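Dihydrofolate reductase (Schistosoma mansoni, PDB 3VCO) catalyses the NADPH-dependent reduction of 7,8-dihydrofolate to tetrahydrofolate, a key step in folate metabolism and in the synthesis of thymidylate, purines and glycine. Local coordinates at residues A[64-74]-A[86-96]. Residues are numbered along the deposited sequence; the frame is centred on the assembly and turned at random.
With SO4 (sulfate ion), chain C; SO4 (sulfate ion), chain B.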
ATOM      1  N   LYS A  64      14.329  -3.609   6.387  1.00 37.99           N
ATOM      2  CA  LYS A  64      13.497  -2.624   5.680  1.00 36.41           C
ATOM      3  C   LYS A  64      12.277  -3.286   5.107  1.00 34.47           C
ATOM      4  O   LYS A  64      12.367  -4.354   4.511  1.00 37.18           O
ATOM      5  CB  LYS A  64      14.247  -2.012   4.496  1.00 32.78           C
ATOM      6  CG  LYS A  64      15.715  -1.653   4.730  1.00 38.82           C
ATOM      7  CD  LYS A  64      15.831  -0.232   5.215  1.00 42.13           C
ATOM      8  CE  LYS A  64      17.141  -0.044   6.008  1.00 42.18           C
ATOM      9  NZ  LYS A  64      17.351   1.383   6.210  1.00 44.83           N
ATOM     10  N   ASN A  65      11.138  -2.630   5.225  1.00 30.36           N
ATOM     11  CA  ASN A  65       9.963  -3.123   4.525  1.00 29.85           C
ATOM     12  C   ASN A  65      10.068  -2.878   3.018  1.00 31.89           C
ATOM     13  O   ASN A  65      10.842  -2.039   2.592  1.00 29.86           O
ATOM     14  CB  ASN A  65       8.690  -2.497   5.097  1.00 28.18           C
ATOM     15  CG  ASN A  65       8.511  -2.823   6.539  1.00 37.30           C
ATOM     16  OD1 ASN A  65       8.793  -3.959   6.953  1.00 34.65           O
ATOM     17  ND2 ASN A  65       8.073  -1.841   7.334  1.00 35.08           N
ATOM     18  N   ALA A  66       9.337  -3.661   2.223  1.00 27.74           N
ATOM     19  CA  ALA A  66       9.220  -3.432   0.775  1.00 25.62           C
ATOM     20  C   ALA A  66       7.871  -2.782   0.471  1.00 23.82           C
ATOM     21  O   ALA A  66       6.863  -3.117   1.103  1.00 24.80           O
ATOM     22  CB  ALA A  66       9.367  -4.752  -0.013  1.00 26.85           C
ATOM     23  N   VAL A  67       7.865  -1.790  -0.418  1.00 23.88           N
ATOM     24  CA  VAL A  67       6.605  -1.252  -0.927  1.00 22.35           C
ATOM     25  C   VAL A  67       6.575  -1.571  -2.419  1.00 28.54           C
ATOM     26  O   VAL A  67       7.508  -1.243  -3.148  1.00 29.28           O
ATOM     27  CB  VAL A  67       6.453   0.254  -0.734  1.00 24.39           C
ATOM     28  CG1 VAL A  67       6.240   0.567   0.781  1.00 23.47           C
ATOM     29  CG2 VAL A  67       7.711   1.007  -1.267  1.00 27.20           C
ATOM     30  N   VAL A  68       5.524  -2.285  -2.818  1.00 23.93           N
ATOM     31  CA  VAL A  68       5.393  -2.777  -4.159  1.00 24.14           C
ATOM     32  C   VAL A  68       4.209  -2.043  -4.775  1.00 26.82           C
ATOM     33  O   VAL A  68       3.176  -1.885  -4.119  1.00 28.46           O
ATOM     34  CB  VAL A  68       5.176  -4.314  -4.163  1.00 24.97           C
ATOM     35  CG1 VAL A  68       5.143  -4.832  -5.611  1.00 28.46           C
ATOM     36  CG2 VAL A  68       6.293  -5.053  -3.324  1.00 24.94           C
ATOM     37  N   MET A  69       4.366  -1.569  -6.013  1.00 28.74           N
ATOM     38  CA  MET A  69       3.333  -0.740  -6.621  1.00 26.62           C
ATOM     39  C   MET A  69       3.429  -0.835  -8.147  1.00 28.83           C
ATOM     40  O   MET A  69       4.484  -1.181  -8.662  1.00 25.20           O
ATOM     41  CB  MET A  69       3.543   0.719  -6.197  1.00 24.61           C
ATOM     42  CG  MET A  69       4.786   1.329  -6.853  1.00 24.24           C
ATOM     43  SD  MET A  69       5.333   2.864  -6.107  1.00 32.51           S
ATOM     44  CE  MET A  69       6.584   2.115  -5.073  1.00 28.25           C
ATOM     45  N   GLY A  70       2.327  -0.500  -8.850  1.00 29.45           N
ATOM     46  CA  GLY A  70       2.335  -0.358 -10.311  1.00 29.53           C
ATOM     47  C   GLY A  70       2.997   0.947 -10.722  1.00 34.68           C
ATOM     48  O   GLY A  70       3.272   1.822  -9.880  1.00 32.15           O
ATOM     49  N   ARG A  71       3.220   1.108 -12.025  1.00 36.29           N
ATOM     50  CA  ARG A  71       3.827   2.322 -12.579  1.00 29.78           C
ATOM     51  C   ARG A  71       3.021   3.589 -12.376  1.00 34.28           C
ATOM     52  O   ARG A  71       3.585   4.664 -12.074  1.00 35.81           O
ATOM     53  CB  ARG A  71       4.129   2.140 -14.076  1.00 35.83           C
ATOM     54  CG  ARG A  71       4.696   3.416 -14.727  1.00 39.97           C
ATOM     55  CD  ARG A  71       5.346   3.210 -16.107  1.00 47.25           C
ATOM     56  NE  ARG A  71       6.022   4.460 -16.506  1.00 51.40           N
ATOM     57  CZ  ARG A  71       6.729   4.631 -17.616  1.00 50.27           C
ATOM     58  NH1 ARG A  71       6.848   3.643 -18.483  1.00 43.97           N
ATOM     59  NH2 ARG A  71       7.300   5.805 -17.870  1.00 54.81           N
ATOM     60  N   VAL A  72       1.709   3.490 -12.528  1.00 31.02           N
ATOM     61  CA  VAL A  72       0.911   4.704 -12.408  1.00 37.62           C
ATOM     62  C   VAL A  72       0.919   5.158 -10.958  1.00 30.06           C
ATOM     63  O   VAL A  72       0.967   6.356 -10.687  1.00 32.19           O
ATOM     64  CB  VAL A  72      -0.542   4.568 -12.938  1.00 45.48           C
ATOM     65  CG1 VAL A  72      -1.314   5.866 -12.687  1.00 48.57           C
ATOM     66  CG2 VAL A  72      -0.544   4.225 -14.438  1.00 38.11           C
ATOM     67  N   THR A  73       0.926   4.208 -10.024  1.00 32.52           N
ATOM     68  CA  THR A  73       1.108   4.588  -8.625  1.00 34.67           C
ATOM     69  C   THR A  73       2.480   5.250  -8.461  1.00 33.14           C
ATOM     70  O   THR A  73       2.592   6.356  -7.956  1.00 36.52           O
ATOM     71  CB  THR A  73       0.951   3.378  -7.656  1.00 33.87           C
ATOM     72  OG1 THR A  73      -0.389   2.902  -7.728  1.00 33.61           O
ATOM     73  CG2 THR A  73       1.241   3.794  -6.208  1.00 28.19           C
ATOM     74  N   TRP A  74       3.520   4.595  -8.947  1.00 29.81           N
ATOM     75  CA  TRP A  74       4.851   5.186  -8.907  1.00 30.84           C
ATOM     76  C   TRP A  74       4.895   6.603  -9.519  1.00 36.28           C
ATOM     77  O   TRP A  74       5.437   7.511  -8.930  1.00 35.91           O
ATOM     78  CB  TRP A  74       5.829   4.285  -9.625  1.00 30.27           C
ATOM     79  CG  TRP A  74       7.165   4.909  -9.859  1.00 40.06           C
ATOM     80  CD1 TRP A  74       7.654   5.407 -11.058  1.00 39.11           C
ATOM     81  CD2 TRP A  74       8.202   5.099  -8.895  1.00 39.84           C
ATOM     82  NE1 TRP A  74       8.924   5.863 -10.880  1.00 38.91           N
ATOM     83  CE2 TRP A  74       9.282   5.713  -9.562  1.00 41.69           C
ATOM     84  CE3 TRP A  74       8.333   4.793  -7.534  1.00 33.34           C
ATOM     85  CZ2 TRP A  74      10.484   6.029  -8.912  1.00 36.88           C
ATOM     86  CZ3 TRP A  74       9.514   5.121  -6.890  1.00 36.28           C
ATOM     87  CH2 TRP A  74      10.579   5.733  -7.586  1.00 34.46           C
ATOM     88  N   ASP A  86      14.043   4.535   3.064  1.00 37.43           N
ATOM     89  CA  ASP A  86      14.074   3.499   4.105  1.00 40.29           C
ATOM     90  C   ASP A  86      13.178   2.301   3.830  1.00 37.05           C
ATOM     91  O   ASP A  86      12.885   1.511   4.741  1.00 36.38           O
ATOM     92  CB  ASP A  86      13.776   4.101   5.487  1.00 38.79           C
ATOM     93  CG  ASP A  86      14.900   5.028   5.970  1.00 53.93           C
ATOM     94  OD1 ASP A  86      16.088   4.680   5.768  1.00 61.54           O
ATOM     95  OD2 ASP A  86      14.601   6.107   6.538  1.00 57.61           O
ATOM     96  N   ARG A  87      12.764   2.172   2.566  1.00 31.25           N
ATOM     97  CA  ARG A  87      11.981   1.044   2.100  1.00 20.19           C
ATOM     98  C   ARG A  87      12.563   0.579   0.808  1.00 24.40           C
ATOM     99  O   ARG A  87      13.143   1.365   0.053  1.00 28.39           O
ATOM    100  CB  ARG A  87      10.500   1.472   1.881  1.00 24.25           C
ATOM    101  CG  ARG A  87       9.785   1.727   3.190  1.00 32.22           C
ATOM    102  CD  ARG A  87       8.681   2.744   3.003  1.00 30.66           C
ATOM    103  NE  ARG A  87       9.265   4.068   3.031  1.00 34.01           N
ATOM    104  CZ  ARG A  87       8.586   5.199   3.023  1.00 29.05           C
ATOM    105  NH1 ARG A  87       7.252   5.193   3.028  1.00 29.40           N
ATOM    106  NH2 ARG A  87       9.259   6.347   3.059  1.00 36.20           N
ATOM    107  N   ILE A  88      12.429  -0.703   0.541  1.00 26.46           N
ATOM    108  CA  ILE A  88      12.821  -1.239  -0.752  1.00 28.56           C
ATOM    109  C   ILE A  88      11.652  -0.914  -1.669  1.00 29.50           C
ATOM    110  O   ILE A  88      10.532  -1.361  -1.429  1.00 27.41           O
ATOM    111  CB  ILE A  88      12.978  -2.772  -0.657  1.00 33.25           C
ATOM    112  CG1 ILE A  88      14.118  -3.130   0.320  1.00 33.60           C
ATOM    113  CG2 ILE A  88      13.188  -3.402  -2.065  1.00 31.85           C
ATOM    114  CD1 ILE A  88      14.012  -4.512   0.860  1.00 31.94           C
ATOM    115  N   ASN A  89      11.899  -0.099  -2.684  1.00 25.94           N
ATOM    116  CA  ASN A  89      10.878   0.278  -3.670  1.00 24.66           C
ATOM    117  C   ASN A  89      10.881  -0.678  -4.858  1.00 28.62           C
ATOM    118  O   ASN A  89      11.923  -0.874  -5.512  1.00 29.11           O
ATOM    119  CB  ASN A  89      11.149   1.681  -4.232  1.00 26.84           C
ATOM    120  CG  ASN A  89      10.951   2.784  -3.220  1.00 34.12           C
ATOM    121  OD1 ASN A  89      10.322   3.796  -3.529  1.00 35.15           O
ATOM    122  ND2 ASN A  89      11.462   2.596  -2.003  1.00 31.81           N
ATOM    123  N   ILE A  90       9.718  -1.230  -5.187  1.00 23.22           N
ATOM    124  CA  ILE A  90       9.638  -2.136  -6.320  1.00 26.33           C
ATOM    125  C   ILE A  90       8.432  -1.736  -7.165  1.00 26.19           C
ATOM    126  O   ILE A  90       7.332  -1.637  -6.654  1.00 23.98           O
ATOM    127  CB  ILE A  90       9.429  -3.607  -5.876  1.00 26.11           C
ATOM    128  CG1 ILE A  90      10.593  -4.073  -5.017  1.00 34.29           C
ATOM    129  CG2 ILE A  90       9.328  -4.552  -7.108  1.00 20.02           C
ATOM    130  CD1 ILE A  90      10.395  -5.461  -4.491  1.00 38.12           C
ATOM    131  N   VAL A  91       8.669  -1.453  -8.438  1.00 26.22           N
ATOM    132  CA  VAL A  91       7.562  -1.106  -9.317  1.00 28.21           C
ATOM    133  C   VAL A  91       7.296  -2.297 -10.244  1.00 31.08           C
ATOM    134  O   VAL A  91       8.236  -2.835 -10.819  1.00 30.56           O
ATOM    135  CB  VAL A  91       7.899   0.160 -10.145  1.00 34.13           C
ATOM    136  CG1 VAL A  91       6.752   0.506 -11.103  1.00 30.71           C
ATOM    137  CG2 VAL A  91       8.177   1.366  -9.206  1.00 26.54           C
ATOM    138  N   VAL A  92       6.031  -2.690 -10.385  1.00 23.63           N
ATOM    139  CA  VAL A  92       5.681  -3.806 -11.241  1.00 25.48           C
ATOM    140  C   VAL A  92       5.193  -3.194 -12.549  1.00 31.41           C
ATOM    141  O   VAL A  92       4.093  -2.664 -12.607  1.00 32.19           O
ATOM    142  CB  VAL A  92       4.572  -4.648 -10.622  1.00 32.36           C
ATOM    143  CG1 VAL A  92       4.074  -5.764 -11.621  1.00 27.55           C
ATOM    144  CG2 VAL A  92       5.059  -5.193  -9.242  1.00 26.05           C
ATOM    145  N   SER A  93       6.038  -3.252 -13.568  1.00 32.73           N
ATOM    146  CA  SER A  93       5.761  -2.617 -14.851  1.00 41.41           C
ATOM    147  C   SER A  93       6.584  -3.300 -15.952  1.00 45.97           C
ATOM    148  O   SER A  93       7.674  -3.770 -15.693  1.00 44.91           O
ATOM    149  CB  SER A  93       6.124  -1.126 -14.762  1.00 36.33           C
ATOM    150  OG  SER A  93       6.067  -0.466 -16.036  1.00 41.19           O
ATOM    151  N   SER A  94       6.073  -3.330 -17.176  1.00 48.55           N
ATOM    152  CA  SER A  94       6.880  -3.766 -18.320  1.00 55.66           C
ATOM    153  C   SER A  94       7.339  -2.557 -19.130  1.00 57.59           C
ATOM    154  O   SER A  94       8.209  -2.669 -19.992  1.00 55.17           O
ATOM    155  CB  SER A  94       6.112  -4.730 -19.226  1.00 60.00           C
ATOM    156  OG  SER A  94       4.785  -4.955 -18.778  1.00 61.81           O
ATOM    157  N   THR A  95       6.763  -1.396 -18.820  1.00 52.14           N
ATOM    158  CA  THR A  95       7.052  -0.156 -19.535  1.00 64.75           C
ATOM    159  C   THR A  95       8.244   0.593 -18.953  1.00 60.00           C
ATOM    160  O   THR A  95       9.121   1.035 -19.683  1.00 59.18           O
ATOM    161  CB  THR A  95       5.875   0.814 -19.440  1.00 69.64           C
ATOM    162  OG1 THR A  95       4.656   0.089 -19.233  1.00 75.57           O
ATOM    163  CG2 THR A  95       5.787   1.629 -20.688  1.00 78.37           C
ATOM    164  N   LEU A  96       8.257   0.748 -17.632  1.00 49.29           N
ATOM    165  CA  LEU A  96       9.227   1.624 -16.998  1.00 52.05           C
ATOM    166  C   LEU A  96      10.642   1.184 -17.342  1.00 60.34           C
ATOM    167  O   LEU A  96      11.139   0.159 -16.876  1.00 59.82           O
ATOM    168  CB  LEU A  96       8.981   1.738 -15.482  1.00 40.19           C
ATOM    169  CG  LEU A  96       9.810   2.806 -14.755  1.00 48.36           C
ATOM    170  CD1 LEU A  96       9.624   4.201 -15.392  1.00 54.07           C
ATOM    171  CD2 LEU A  96       9.477   2.850 -13.276  1.00 49.54           C
TER
HETATM  172  S   SO4 C 201      -0.725   1.027 -11.430  1.00 49.48           S
HETATM  173  O1  SO4 C 201      -1.020  -0.395 -11.187  1.00 52.34           O
HETATM  174  O2  SO4 C 201      -0.083   1.681 -10.294  1.00 39.63           O
HETATM  175  O3  SO4 C 201       0.148   1.068 -12.606  1.00 40.63           O
HETATM  176  O4  SO4 C 201      -1.974   1.762 -11.690  1.00 49.06           O
HETATM  177  S   SO4 B 200       2.547  -1.376 -17.393  1.00 75.07           S
HETATM  178  O1  SO4 B 200       3.223  -2.669 -17.249  1.00 78.65           O
HETATM  179  O2  SO4 B 200       1.166  -1.533 -16.953  1.00 60.60           O
HETATM  180  O3  SO4 B 200       3.281  -0.332 -16.674  1.00 62.46           O
HETATM  181  O4  SO4 B 200       2.552  -0.967 -18.797  1.00 86.99           O
HETATM  182  O   HOH W   1      11.432   0.018   6.229  1.00 30.17           O
HETATM  183  O   HOH W   2       2.520  -1.142 -13.798  1.00 42.98           O
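Two parallel strands of a beta-alpha-beta unit, 64-70 and 88-92, pair side by side, Val67 and Val68 lying beside Asn89 and Ile90. The backbone of 64-70 donates from Val67 N to Ile88 O (2.9 Å) and from Met69 N to Ile90 O; in return Asn65 O, Val67 O and Met69 O accept from Ile88, Ile90 and Val92. On one face Val68 CG1 touches Val92 CG2 at 3.6 Å, and helix 109-116 packs on Val68 and Ile90. On the other, Trp74 swings back from the helix: a chi1 of 169° turns CG away from the backbone N and carries the indole back against Val91, with Val91 CG2 coming within 3.7 Å of Trp74 CG. Asn89 OD1, which accepts from Leu84 N, meets the ring edge at Trp74 CZ3 (3.7 Å), the amide perpendicular to the indole.

Arg71 reaches out extended, and Leu96 CD1 sits over the centre of its guanidinium, 3.7 Å from Arg71 CZ, while NE forms a salt bridge with Glu75. Beyond the strand, Ser93 OG accepts from Leu96 N (3.0 Å) in an ST motif and donates to a sulfate that also takes the Ser94 N-H. A second sulfate is held at the helix start by the backbone N-H groups of Val72 and Thr73 (2.7 Å from Thr73 N to O2) and by Thr73 OG1. Residues of both anion sites probably bind NADP(+), as in related reductases, consistent with sulfates occupying phosphate positions at the C-terminal strand ends, where a dihydrofolate reductase fold binds its dinucleotide.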